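Side-chain contacts in subtilase cytotoxin, subunit B (Escherichia coli, PDB 3DWA), which forms the pentameric B-subunit ring of an AB5 toxin and probably recognises host cell-surface glycans that carry a non-human sugar: residues T17-G22 with Y66-G71; Y29-G34 with K90-N95; Y61-Y66 with V98-C103. All blocks are in the same frame, centred on the assembly; numbering follows the deposited sequence.

Contact 1: residues T17-G22 with Y66-G71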
ATOM      1  N   THR C  17      14.420  14.549  -4.868  1.00 22.15           N
ATOM      2  CA  THR C  17      15.183  14.091  -6.025  1.00 23.86           C
ATOM      3  C   THR C  17      15.929  12.766  -5.793  1.00 23.15           C
ATOM      4  O   THR C  17      16.299  12.102  -6.755  1.00 23.89           O
ATOM      5  CB  THR C  17      16.222  15.179  -6.446  1.00 24.13           C
ATOM      6  OG1 THR C  17      17.063  15.500  -5.329  1.00 26.32           O
ATOM      7  CG2 THR C  17      15.506  16.464  -6.872  1.00 23.70           C
ATOM      8  N   GLN C  18      16.174  12.395  -4.543  1.00 22.09           N
ATOM      9  CA  GLN C  18      16.893  11.126  -4.258  1.00 22.59           C
ATOM     10  C   GLN C  18      16.235  10.403  -3.089  1.00 21.59           C
ATOM     11  O   GLN C  18      15.659  11.024  -2.195  1.00 21.16           O
ATOM     12  CB  GLN C  18      18.394  11.325  -3.925  1.00 23.05           C
ATOM     13  CG  GLN C  18      19.252  12.114  -4.962  1.00 27.51           C
ATOM     14  CD  GLN C  18      19.389  11.401  -6.301  1.00 33.45           C
ATOM     15  OE1 GLN C  18      19.561  10.168  -6.374  1.00 35.69           O
ATOM     16  NE2 GLN C  18      19.278  12.171  -7.373  1.00 30.53           N
ATOM     17  N   PHE C  19      16.361   9.086  -3.096  1.00 21.19           N
ATOM     18  CA  PHE C  19      15.676   8.227  -2.119  1.00 20.62           C
ATOM     19  C   PHE C  19      16.638   7.070  -1.740  1.00 20.76           C
ATOM     20  O   PHE C  19      17.205   6.455  -2.610  1.00 20.63           O
ATOM     21  CB  PHE C  19      14.401   7.688  -2.760  1.00 19.86           C
ATOM     22  CG  PHE C  19      13.272   7.515  -1.792  1.00 21.84           C
ATOM     23  CD1 PHE C  19      12.236   8.427  -1.774  1.00 19.55           C
ATOM     24  CD2 PHE C  19      13.253   6.434  -0.903  1.00 21.27           C
ATOM     25  CE1 PHE C  19      11.174   8.281  -0.866  1.00 23.60           C
ATOM     26  CE2 PHE C  19      12.201   6.262  -0.014  1.00 23.93           C
ATOM     27  CZ  PHE C  19      11.156   7.187   0.005  1.00 19.24           C
ATOM     28  N   HIS C  20      16.878   6.843  -0.454  1.00 19.96           N
ATOM     29  CA  HIS C  20      17.688   5.702  -0.007  1.00 19.78           C
ATOM     30  C   HIS C  20      16.925   4.995   1.101  1.00 20.53           C
ATOM     31  O   HIS C  20      16.256   5.636   1.886  1.00 20.69           O
ATOM     32  CB  HIS C  20      19.053   6.167   0.537  1.00 18.56           C
ATOM     33  CG  HIS C  20      19.802   5.116   1.308  1.00 19.10           C
ATOM     34  ND1 HIS C  20      19.962   5.165   2.681  1.00 20.74           N
ATOM     35  CD2 HIS C  20      20.418   3.982   0.898  1.00 16.91           C
ATOM     36  CE1 HIS C  20      20.638   4.102   3.080  1.00 17.34           C
ATOM     37  NE2 HIS C  20      20.926   3.365   2.018  1.00 17.81           N
ATOM     38  N   THR C  21      17.057   3.681   1.172  1.00 20.77           N
ATOM     39  CA  THR C  21      16.441   2.903   2.211  1.00 21.57           C
ATOM     40  C   THR C  21      17.469   1.896   2.691  1.00 20.93           C
ATOM     41  O   THR C  21      18.224   1.331   1.880  1.00 19.28           O
ATOM     42  CB  THR C  21      15.162   2.230   1.656  1.00 23.56           C
ATOM     43  OG1 THR C  21      14.201   2.057   2.692  1.00 29.23           O
ATOM     44  CG2 THR C  21      15.424   0.925   0.878  1.00 19.65           C
ATOM     45  N   GLY C  22      17.541   1.732   4.004  1.00 19.38           N
ATOM     46  CA  GLY C  22      18.373   0.694   4.598  1.00 19.93           C
ATOM     47  C   GLY C  22      17.881   0.269   5.966  1.00 20.46           C
ATOM     48  O   GLY C  22      16.689   0.388   6.277  1.00 20.16           O
ATOM     49  N   TYR C  66       5.489   8.936  -2.610  1.00 15.27           N
ATOM     50  CA  TYR C  66       4.493   9.622  -3.446  1.00 16.00           C
ATOM     51  C   TYR C  66       5.047  10.918  -4.111  1.00 16.99           C
ATOM     52  O   TYR C  66       4.967  11.105  -5.330  1.00 17.43           O
ATOM     53  CB  TYR C  66       3.241   9.957  -2.608  1.00 16.00           C
ATOM     54  CG  TYR C  66       2.144  10.592  -3.405  1.00 17.97           C
ATOM     55  CD1 TYR C  66       1.190   9.798  -4.059  1.00 20.47           C
ATOM     56  CD2 TYR C  66       2.069  11.994  -3.553  1.00 19.31           C
ATOM     57  CE1 TYR C  66       0.143  10.396  -4.814  1.00 18.19           C
ATOM     58  CE2 TYR C  66       1.060  12.595  -4.323  1.00 19.55           C
ATOM     59  CZ  TYR C  66       0.109  11.786  -4.949  1.00 19.66           C
ATOM     60  OH  TYR C  66      -0.892  12.356  -5.682  1.00 17.25           O
ATOM     61  N   PHE C  67       5.572  11.830  -3.295  1.00 17.10           N
ATOM     62  CA  PHE C  67       6.067  13.121  -3.757  1.00 17.01           C
ATOM     63  C   PHE C  67       7.335  12.994  -4.615  1.00 17.55           C
ATOM     64  O   PHE C  67       7.562  13.765  -5.543  1.00 17.88           O
ATOM     65  CB  PHE C  67       6.360  14.015  -2.530  1.00 17.08           C
ATOM     66  CG  PHE C  67       5.149  14.571  -1.880  1.00 16.27           C
ATOM     67  CD1 PHE C  67       4.021  14.922  -2.630  1.00 19.33           C
ATOM     68  CD2 PHE C  67       5.139  14.832  -0.512  1.00 17.81           C
ATOM     69  CE1 PHE C  67       2.911  15.508  -2.018  1.00 21.17           C
ATOM     70  CE2 PHE C  67       4.033  15.397   0.087  1.00 17.51           C
ATOM     71  CZ  PHE C  67       2.910  15.740  -0.669  1.00 16.92           C
ATOM     72  N   TYR C  68       8.177  12.014  -4.310  1.00 18.37           N
ATOM     73  CA  TYR C  68       9.270  11.652  -5.216  1.00 18.06           C
ATOM     74  C   TYR C  68       8.737  11.317  -6.630  1.00 19.39           C
ATOM     75  O   TYR C  68       9.349  11.709  -7.661  1.00 17.64           O
ATOM     76  CB  TYR C  68      10.081  10.472  -4.667  1.00 18.40           C
ATOM     77  CG  TYR C  68      11.148   9.960  -5.621  1.00 20.39           C
ATOM     78  CD1 TYR C  68      12.346  10.688  -5.835  1.00 18.35           C
ATOM     79  CD2 TYR C  68      10.990   8.740  -6.287  1.00 19.96           C
ATOM     80  CE1 TYR C  68      13.340  10.222  -6.711  1.00 17.39           C
ATOM     81  CE2 TYR C  68      11.983   8.278  -7.170  1.00 21.90           C
ATOM     82  CZ  TYR C  68      13.153   9.041  -7.379  1.00 20.62           C
ATOM     83  OH  TYR C  68      14.123   8.583  -8.262  1.00 21.46           O
ATOM     84  N   THR C  69       7.651  10.538  -6.669  1.00 18.65           N
ATOM     85  CA  THR C  69       7.012  10.098  -7.902  1.00 19.22           C
ATOM     86  C   THR C  69       6.403  11.264  -8.688  1.00 20.24           C
ATOM     87  O   THR C  69       6.601  11.332  -9.902  1.00 21.59           O
ATOM     88  CB  THR C  69       5.923   9.033  -7.640  1.00 19.73           C
ATOM     89  OG1 THR C  69       6.445   7.994  -6.786  1.00 18.97           O
ATOM     90  CG2 THR C  69       5.426   8.412  -8.955  1.00 19.52           C
ATOM     91  N   THR C  70       5.637  12.143  -8.031  1.00 19.65           N
ATOM     92  CA  THR C  70       5.011  13.260  -8.734  1.00 19.61           C
ATOM     93  C   THR C  70       6.031  14.352  -9.166  1.00 19.93           C
ATOM     94  O   THR C  70       5.804  15.059 -10.148  1.00 20.30           O
ATOM     95  CB  THR C  70       3.872  13.934  -7.943  1.00 19.25           C
ATOM     96  OG1 THR C  70       4.410  14.565  -6.792  1.00 18.92           O
ATOM     97  CG2 THR C  70       2.727  12.934  -7.544  1.00 19.15           C
ATOM     98  N   GLY C  71       7.130  14.489  -8.422  1.00 19.11           N
ATOM     99  CA  GLY C  71       8.086  15.558  -8.681  1.00 19.63           C
ATOM    100  C   GLY C  71       7.606  16.937  -8.257  1.00 20.24           C
ATOM    101  O   GLY C  71       8.253  17.937  -8.565  1.00 20.28           O
TER
HETATM  102  O   HOH W   1      16.276   9.968  -8.611  1.00 29.08           O
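Tyr-68, reaching from helix 57-70, lays its ring beside strand 14-24 and meets Thr-17 and Phe-19 there. Its CG stands anti to the backbone N (chi1 174°), which carries the ring off the helix toward the strand. The ring edge comes to the backbone of Thr-17: CE1 lies 3.5 Å from Thr-17 O, close to the ring plane. Farther along that edge the phenol oxygen is tied to the same carbonyl through a water, which donates one hydrogen bond to Thr-17 O (2.8 Å) and another to Tyr-68 OH (2.6 Å). Tyr-68 OH is also hydrogen-bonded to Gln-72 OE1 of a neighbouring subunit. Thr-17 and Gln-18 both face Glu-33 on the adjoining strand and form a classic beta bulge, so Tyr-68 meets the backbone where the regular strand pairing is interrupted. The short strand and helix segments run at 145° to each other, their axes 9.1 Å apart at closest. Phe-19 supplies the apolar half of the contact. Its side chain crosses that of Tyr-68 obliquely, and CD1 of Phe-19 rests 4.1 Å from Tyr-68 CB, near the root of the tyrosine, while the Phe-19 ring also meets that of Phe-30.

Contact 2: residues Y29-G34 with K90-N95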
ATOM      1  N   TYR C  29      15.099   2.239   8.006  1.00 21.99           N
ATOM      2  CA  TYR C  29      15.033   3.717   7.835  1.00 21.13           C
ATOM      3  C   TYR C  29      14.999   4.077   6.346  1.00 20.61           C
ATOM      4  O   TYR C  29      15.266   3.225   5.495  1.00 20.08           O
ATOM      5  CB  TYR C  29      16.239   4.448   8.505  1.00 21.57           C
ATOM      6  CG  TYR C  29      17.536   4.227   7.757  1.00 19.66           C
ATOM      7  CD1 TYR C  29      17.926   5.067   6.684  1.00 21.25           C
ATOM      8  CD2 TYR C  29      18.367   3.210   8.123  1.00 18.54           C
ATOM      9  CE1 TYR C  29      19.103   4.829   5.983  1.00 18.46           C
ATOM     10  CE2 TYR C  29      19.541   2.963   7.458  1.00 19.67           C
ATOM     11  CZ  TYR C  29      19.912   3.791   6.394  1.00 20.04           C
ATOM     12  OH  TYR C  29      21.069   3.504   5.741  1.00 21.01           O
ATOM     13  N   PHE C  30      14.633   5.320   6.041  1.00 19.84           N
ATOM     14  CA  PHE C  30      14.807   5.851   4.688  1.00 20.29           C
ATOM     15  C   PHE C  30      15.303   7.293   4.833  1.00 20.87           C
ATOM     16  O   PHE C  30      15.117   7.923   5.881  1.00 21.31           O
ATOM     17  CB  PHE C  30      13.504   5.725   3.824  1.00 17.79           C
ATOM     18  CG  PHE C  30      12.439   6.746   4.166  1.00 19.65           C
ATOM     19  CD1 PHE C  30      12.352   7.945   3.446  1.00 12.76           C
ATOM     20  CD2 PHE C  30      11.510   6.498   5.193  1.00 14.08           C
ATOM     21  CE1 PHE C  30      11.397   8.916   3.790  1.00 15.35           C
ATOM     22  CE2 PHE C  30      10.567   7.451   5.538  1.00 16.44           C
ATOM     23  CZ  PHE C  30      10.493   8.661   4.818  1.00 18.49           C
ATOM     24  N   CYS C  31      15.948   7.800   3.798  1.00 22.68           N
ATOM     25  CA  CYS C  31      16.472   9.143   3.785  1.00 22.43           C
ATOM     26  C   CYS C  31      16.082   9.699   2.420  1.00 21.86           C
ATOM     27  O   CYS C  31      16.121   8.986   1.427  1.00 20.49           O
ATOM     28  CB  CYS C  31      18.016   9.120   4.003  1.00 23.25           C
ATOM     29  SG  CYS C  31      18.764  10.804   4.255  1.00 30.60           S
ATOM     30  N   ILE C  32      15.642  10.950   2.376  1.00 21.14           N
ATOM     31  CA  ILE C  32      15.392  11.617   1.092  1.00 21.47           C
ATOM     32  C   ILE C  32      16.366  12.774   0.891  1.00 22.78           C
ATOM     33  O   ILE C  32      16.870  13.319   1.850  1.00 21.99           O
ATOM     34  CB  ILE C  32      13.950  12.157   1.007  1.00 20.39           C
ATOM     35  CG1 ILE C  32      13.653  13.042   2.216  1.00 21.21           C
ATOM     36  CG2 ILE C  32      12.942  10.996   0.908  1.00 18.33           C
ATOM     37  CD1 ILE C  32      12.279  13.665   2.191  1.00 20.45           C
ATOM     38  N   GLU C  33      16.635  13.135  -0.362  1.00 24.62           N
ATOM     39  CA  GLU C  33      17.318  14.384  -0.637  1.00 25.84           C
ATOM     40  C   GLU C  33      16.401  15.196  -1.525  1.00 25.55           C
ATOM     41  O   GLU C  33      15.686  14.658  -2.369  1.00 24.96           O
ATOM     42  CB  GLU C  33      18.682  14.151  -1.279  1.00 27.36           C
ATOM     43  CG  GLU C  33      19.491  15.432  -1.585  1.00 33.13           C
ATOM     44  CD  GLU C  33      20.219  15.315  -2.930  1.00 43.24           C
ATOM     45  OE1 GLU C  33      20.989  14.332  -3.125  1.00 46.50           O
ATOM     46  OE2 GLU C  33      19.989  16.181  -3.808  1.00 46.84           O
ATOM     47  N   GLY C  34      16.331  16.492  -1.268  1.00 25.69           N
ATOM     48  CA  GLY C  34      15.547  17.360  -2.123  1.00 26.30           C
ATOM     49  C   GLY C  34      16.339  18.601  -2.473  1.00 26.91           C
ATOM     50  O   GLY C  34      17.298  18.914  -1.792  1.00 26.87           O
ATOM     51  N   LYS C  90      27.711  11.119   8.798  1.00 33.94           N
ATOM     52  CA  LYS C  90      28.647  11.519   7.719  1.00 35.04           C
ATOM     53  C   LYS C  90      28.136  11.172   6.317  1.00 33.90           C
ATOM     54  O   LYS C  90      28.212  11.985   5.390  1.00 33.69           O
ATOM     55  CB  LYS C  90      30.027  10.857   7.903  1.00 35.38           C
ATOM     56  CG  LYS C  90      31.048  11.316   6.836  1.00 37.49           C
ATOM     57  CD  LYS C  90      32.332  10.477   6.757  1.00 38.89           C
ATOM     58  CE  LYS C  90      33.435  11.111   7.591  1.00 46.51           C
ATOM     59  NZ  LYS C  90      33.076  11.012   9.052  1.00 50.10           N
ATOM     60  N   ALA C  91      27.655   9.934   6.172  1.00 32.99           N
ATOM     61  CA  ALA C  91      27.107   9.438   4.925  1.00 31.43           C
ATOM     62  C   ALA C  91      25.797  10.122   4.548  1.00 30.19           C
ATOM     63  O   ALA C  91      25.543  10.402   3.370  1.00 30.50           O
ATOM     64  CB  ALA C  91      26.919   7.921   5.019  1.00 31.85           C
ATOM     65  N   LEU C  92      24.965  10.372   5.552  1.00 28.92           N
ATOM     66  CA  LEU C  92      23.575  10.769   5.346  1.00 27.44           C
ATOM     67  C   LEU C  92      23.311  12.122   5.987  1.00 27.45           C
ATOM     68  O   LEU C  92      23.640  13.141   5.407  1.00 27.38           O
ATOM     69  CB  LEU C  92      22.609   9.675   5.865  1.00 26.63           C
ATOM     70  CG  LEU C  92      22.657   8.350   5.092  1.00 25.71           C
ATOM     71  CD1 LEU C  92      21.860   7.258   5.847  1.00 26.43           C
ATOM     72  CD2 LEU C  92      22.106   8.553   3.671  1.00 23.16           C
ATOM     73  N   THR C  93      22.729  12.146   7.185  1.00 27.21           N
ATOM     74  CA  THR C  93      22.394  13.419   7.839  1.00 26.60           C
ATOM     75  C   THR C  93      22.023  13.162   9.301  1.00 26.90           C
ATOM     76  O   THR C  93      21.680  12.024   9.653  1.00 25.86           O
ATOM     77  CB  THR C  93      21.221  14.137   7.079  1.00 27.27           C
ATOM     78  OG1 THR C  93      20.866  15.329   7.744  1.00 28.91           O
ATOM     79  CG2 THR C  93      19.995  13.293   6.999  1.00 26.15           C
ATOM     80  N   SER C  94      22.043  14.216  10.134  1.00 25.68           N
ATOM     81  CA  SER C  94      21.524  14.102  11.495  1.00 24.28           C
ATOM     82  C   SER C  94      20.050  14.459  11.557  1.00 23.15           C
ATOM     83  O   SER C  94      19.434  14.256  12.606  1.00 23.01           O
ATOM     84  CB  SER C  94      22.312  15.005  12.468  1.00 23.90           C
ATOM     85  OG  SER C  94      21.828  16.337  12.460  1.00 25.74           O
ATOM     86  N   ASN C  95      19.497  15.000  10.453  1.00 21.99           N
ATOM     87  CA  ASN C  95      18.112  15.477  10.409  1.00 21.31           C
ATOM     88  C   ASN C  95      17.071  14.372  10.440  1.00 21.44           C
ATOM     89  O   ASN C  95      17.104  13.477   9.613  1.00 21.02           O
ATOM     90  CB  ASN C  95      17.810  16.376   9.191  1.00 20.40           C
ATOM     91  CG  ASN C  95      18.711  17.630   9.111  1.00 23.70           C
ATOM     92  OD1 ASN C  95      19.249  18.100  10.123  1.00 18.84           O
ATOM     93  ND2 ASN C  95      18.903  18.141   7.884  1.00 22.80           N
TER
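Thr-93 OG1 accepts a nearly straight hydrogen bond from the backbone N of Asn-95 (3.1 Å, 169°), while the methyl of the same side chain faces strand 27-35: Thr-93 CG2 lies 3.9 Å from Cys-31 SG. OG1 sits anti to the backbone N of Thr-93 (chi1 177°), an arrangement that splits the side chain between a polar branch turned to its own loop and an apolar branch turned to the sheet. Leu-92, the first residue to leave helical geometry after helix 86-91, sends both its methyls to the strand, one to each of two residues. Leu-92 CD2 approaches the sulfur of Cys-31, with SG 4.1 Å away, and Leu-92 CD1 meets the phenol end of Tyr-29 at 3.7 Å from CE1. The leucine and tyrosine side chains extend toward each other from the two segments. Tyr-29 OH is hydrogen-bonded to Trp-2 NE1 of a neighbouring subunit, and Cys-31 SG is fixed by its disulfide to Cys-45 on strand 41-47. Phe-30 and Ile-32, alternating with these residues, pack instead against helix 57-70. The contact therefore lies on the side of the strand turned from that helix, where a loop leaving helix 86-91 is pressed onto a disulfide-linked strand pair and, at Thr-93, closes on itself in an ST turn.

Contact 3: residues Y61-Y66 with V98-C103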
ATOM      1  N   TYR C  61       7.126   7.589   4.998  1.00 16.84           N
ATOM      2  CA  TYR C  61       7.625   6.773   3.921  1.00 18.10           C
ATOM      3  C   TYR C  61       6.716   6.807   2.682  1.00 18.79           C
ATOM      4  O   TYR C  61       7.203   7.032   1.587  1.00 17.62           O
ATOM      5  CB  TYR C  61       7.871   5.330   4.363  1.00 18.66           C
ATOM      6  CG  TYR C  61       8.236   4.474   3.180  1.00 20.22           C
ATOM      7  CD1 TYR C  61       9.489   4.535   2.638  1.00 21.25           C
ATOM      8  CD2 TYR C  61       7.279   3.654   2.559  1.00 25.33           C
ATOM      9  CE1 TYR C  61       9.828   3.787   1.526  1.00 22.63           C
ATOM     10  CE2 TYR C  61       7.598   2.885   1.444  1.00 24.01           C
ATOM     11  CZ  TYR C  61       8.898   2.962   0.945  1.00 23.09           C
ATOM     12  OH  TYR C  61       9.272   2.211  -0.130  1.00 22.67           O
ATOM     13  N   ASN C  62       5.409   6.538   2.882  1.00 19.78           N
ATOM     14  CA  ASN C  62       4.449   6.477   1.819  1.00 19.71           C
ATOM     15  C   ASN C  62       4.309   7.842   1.190  1.00 18.69           C
ATOM     16  O   ASN C  62       4.244   7.947  -0.034  1.00 17.87           O
ATOM     17  CB  ASN C  62       3.065   5.988   2.332  1.00 20.73           C
ATOM     18  CG  ASN C  62       2.822   4.456   2.125  1.00 27.77           C
ATOM     19  OD1 ASN C  62       3.762   3.622   2.035  1.00 32.66           O
ATOM     20  ND2 ASN C  62       1.535   4.089   2.048  1.00 35.63           N
ATOM     21  N   GLN C  63       4.187   8.879   2.030  1.00 18.28           N
ATOM     22  CA  GLN C  63       4.077  10.248   1.536  1.00 19.55           C
ATOM     23  C   GLN C  63       5.313  10.740   0.732  1.00 18.53           C
ATOM     24  O   GLN C  63       5.178  11.297  -0.374  1.00 18.94           O
ATOM     25  CB  GLN C  63       3.714  11.201   2.680  1.00 19.47           C
ATOM     26  CG  GLN C  63       3.082  12.488   2.206  1.00 23.31           C
ATOM     27  CD  GLN C  63       1.771  12.247   1.489  1.00 27.60           C
ATOM     28  OE1 GLN C  63       1.583  12.659   0.351  1.00 32.75           O
ATOM     29  NE2 GLN C  63       0.882  11.545   2.136  1.00 24.78           N
ATOM     30  N   ALA C  64       6.501  10.532   1.276  1.00 17.50           N
ATOM     31  CA  ALA C  64       7.761  10.889   0.589  1.00 17.64           C
ATOM     32  C   ALA C  64       7.958  10.168  -0.760  1.00 16.41           C
ATOM     33  O   ALA C  64       8.392  10.763  -1.757  1.00 16.56           O
ATOM     34  CB  ALA C  64       8.948  10.661   1.489  1.00 17.12           C
ATOM     35  N   LEU C  65       7.644   8.884  -0.792  1.00 16.58           N
ATOM     36  CA  LEU C  65       7.707   8.126  -2.028  1.00 16.26           C
ATOM     37  C   LEU C  65       6.702   8.621  -3.062  1.00 15.62           C
ATOM     38  O   LEU C  65       7.048   8.749  -4.274  1.00 16.85           O
ATOM     39  CB  LEU C  65       7.617   6.597  -1.797  1.00 15.78           C
ATOM     40  CG  LEU C  65       7.795   5.734  -3.071  1.00 17.07           C
ATOM     41  CD1 LEU C  65       9.202   5.920  -3.692  1.00 18.06           C
ATOM     42  CD2 LEU C  65       7.529   4.202  -2.892  1.00 15.28           C
ATOM     43  N   TYR C  66       5.489   8.936  -2.610  1.00 15.27           N
ATOM     44  CA  TYR C  66       4.493   9.622  -3.446  1.00 16.00           C
ATOM     45  C   TYR C  66       5.047  10.918  -4.111  1.00 16.99           C
ATOM     46  O   TYR C  66       4.967  11.105  -5.330  1.00 17.43           O
ATOM     47  CB  TYR C  66       3.241   9.957  -2.608  1.00 16.00           C
ATOM     48  CG  TYR C  66       2.144  10.592  -3.405  1.00 17.97           C
ATOM     49  CD1 TYR C  66       1.190   9.798  -4.059  1.00 20.47           C
ATOM     50  CD2 TYR C  66       2.069  11.994  -3.553  1.00 19.31           C
ATOM     51  CE1 TYR C  66       0.143  10.396  -4.814  1.00 18.19           C
ATOM     52  CE2 TYR C  66       1.060  12.595  -4.323  1.00 19.55           C
ATOM     53  CZ  TYR C  66       0.109  11.786  -4.949  1.00 19.66           C
ATOM     54  OH  TYR C  66      -0.892  12.356  -5.682  1.00 17.25           O
ATOM     55  N   VAL C  98      10.103  15.059   9.898  1.00 21.22           N
ATOM     56  CA  VAL C  98       9.059  15.173  10.905  1.00 21.31           C
ATOM     57  C   VAL C  98       7.737  15.588  10.313  1.00 20.59           C
ATOM     58  O   VAL C  98       6.745  15.715  11.035  1.00 19.92           O
ATOM     59  CB  VAL C  98       9.503  16.051  12.179  1.00 21.98           C
ATOM     60  CG1 VAL C  98      10.848  15.583  12.699  1.00 22.38           C
ATOM     61  CG2 VAL C  98       9.525  17.588  11.907  1.00 21.33           C
ATOM     62  N   GLY C  99       7.704  15.757   8.994  1.00 19.87           N
ATOM     63  CA  GLY C  99       6.493  16.199   8.340  1.00 19.65           C
ATOM     64  C   GLY C  99       6.686  16.573   6.883  1.00 19.88           C
ATOM     65  O   GLY C  99       7.816  16.785   6.445  1.00 19.51           O
ATOM     66  N   LEU C 100       5.582  16.686   6.144  1.00 19.65           N
ATOM     67  CA  LEU C 100       5.609  17.069   4.702  1.00 19.11           C
ATOM     68  C   LEU C 100       4.314  17.778   4.371  1.00 19.91           C
ATOM     69  O   LEU C 100       3.269  17.478   4.983  1.00 19.93           O
ATOM     70  CB  LEU C 100       5.685  15.803   3.813  1.00 19.31           C
ATOM     71  CG  LEU C 100       6.908  14.874   3.883  1.00 20.00           C
ATOM     72  CD1 LEU C 100       6.620  13.448   3.402  1.00 15.84           C
ATOM     73  CD2 LEU C 100       8.080  15.511   3.067  1.00 18.78           C
ATOM     74  N   SER C 101       4.347  18.680   3.381  1.00 18.23           N
ATOM     75  CA  SER C 101       3.169  19.375   2.921  1.00 17.91           C
ATOM     76  C   SER C 101       3.272  19.664   1.422  1.00 18.76           C
ATOM     77  O   SER C 101       4.362  19.891   0.910  1.00 17.89           O
ATOM     78  CB  SER C 101       3.091  20.752   3.601  1.00 18.11           C
ATOM     79  OG  SER C 101       2.679  20.623   4.948  1.00 20.80           O
ATOM     80  N   THR C 102       2.127  19.770   0.765  1.00 18.33           N
ATOM     81  CA  THR C 102       2.064  20.314  -0.579  1.00 18.86           C
ATOM     82  C   THR C 102       2.285  21.846  -0.538  1.00 20.25           C
ATOM     83  O   THR C 102       2.059  22.498   0.485  1.00 19.28           O
ATOM     84  CB  THR C 102       0.710  19.992  -1.191  1.00 18.42           C
ATOM     85  OG1 THR C 102      -0.310  20.565  -0.373  1.00 16.30           O
ATOM     86  CG2 THR C 102       0.521  18.451  -1.262  1.00 18.83           C
ATOM     87  N   CYS C 103       2.716  22.411  -1.658  1.00 21.49           N
ATOM     88  CA  CYS C 103       2.957  23.846  -1.753  1.00 22.10           C
ATOM     89  C   CYS C 103       2.155  24.445  -2.869  1.00 22.88           C
ATOM     90  O   CYS C 103       1.920  23.808  -3.912  1.00 22.70           O
ATOM     91  CB  CYS C 103       4.447  24.112  -2.016  1.00 22.96           C
ATOM     92  SG  CYS C 103       5.497  23.598  -0.676  1.00 25.74           S
TER
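Leu-100 on strand 96-102 pushes one methyl, CD1, against helix 57-70 at Gln-63 and Ala-64. This is buried helix-on-sheet packing, consistent with the OB-type fold, a curled antiparallel sheet with a helix, that bacterial AB5 toxin B subunits share. Leu-100 points at the helix and the Gln-63 CB bond points back at the strand, but the two side chains do not meet end on: they run side by side but head opposite ways, so CD1 touches the base of the glutamine. Leu-100 CD1 lies 3.7 Å from Gln-63 CB and 3.9 Å from Gln-63 CG. That CG, anti to the backbone N (chi1 -158°), is thereby laid beside the methyl, and the bend at chi2 (62°) turns the amide away from it. Gln-63 also packs on Phe-19 of a neighbouring subunit, and Leu-100 and Ser-101 pair with a strand of that same subunit in an antiparallel ladder, so the contact backs directly onto the subunit interface. Within the chain, Ile-76 and Phe-67 also touch Leu-100. On the Ala-64 side the methyls CB of Ala-64 and CD1 of Leu-100 are 4.1 Å apart, and CD1 comes still nearer the helix backbone, 3.6 Å from Ala-64 N.

In the fold
Contacts 1 and 3 both use helix 57-70, and their centres are about 9 Å apart; Phe-19 of contact 1 lies over the helix of contact 3, with CE1 3.6 Å from Leu-65 N. Contact 2 is centred about 12 Å from contact 1 and 15 Å from contact 3. It joins contact 1 through the pairing of strands 14-24 and 27-35, where His-20 O and Cys-31 N probably hydrogen-bond at 2.9 Å. Phe-30 links it to contact 3, its CE2 3.4 Å from Tyr-61 CA. All three contacts reach the same antiparallel sheet and touch a neighbouring subunit of the pentamer.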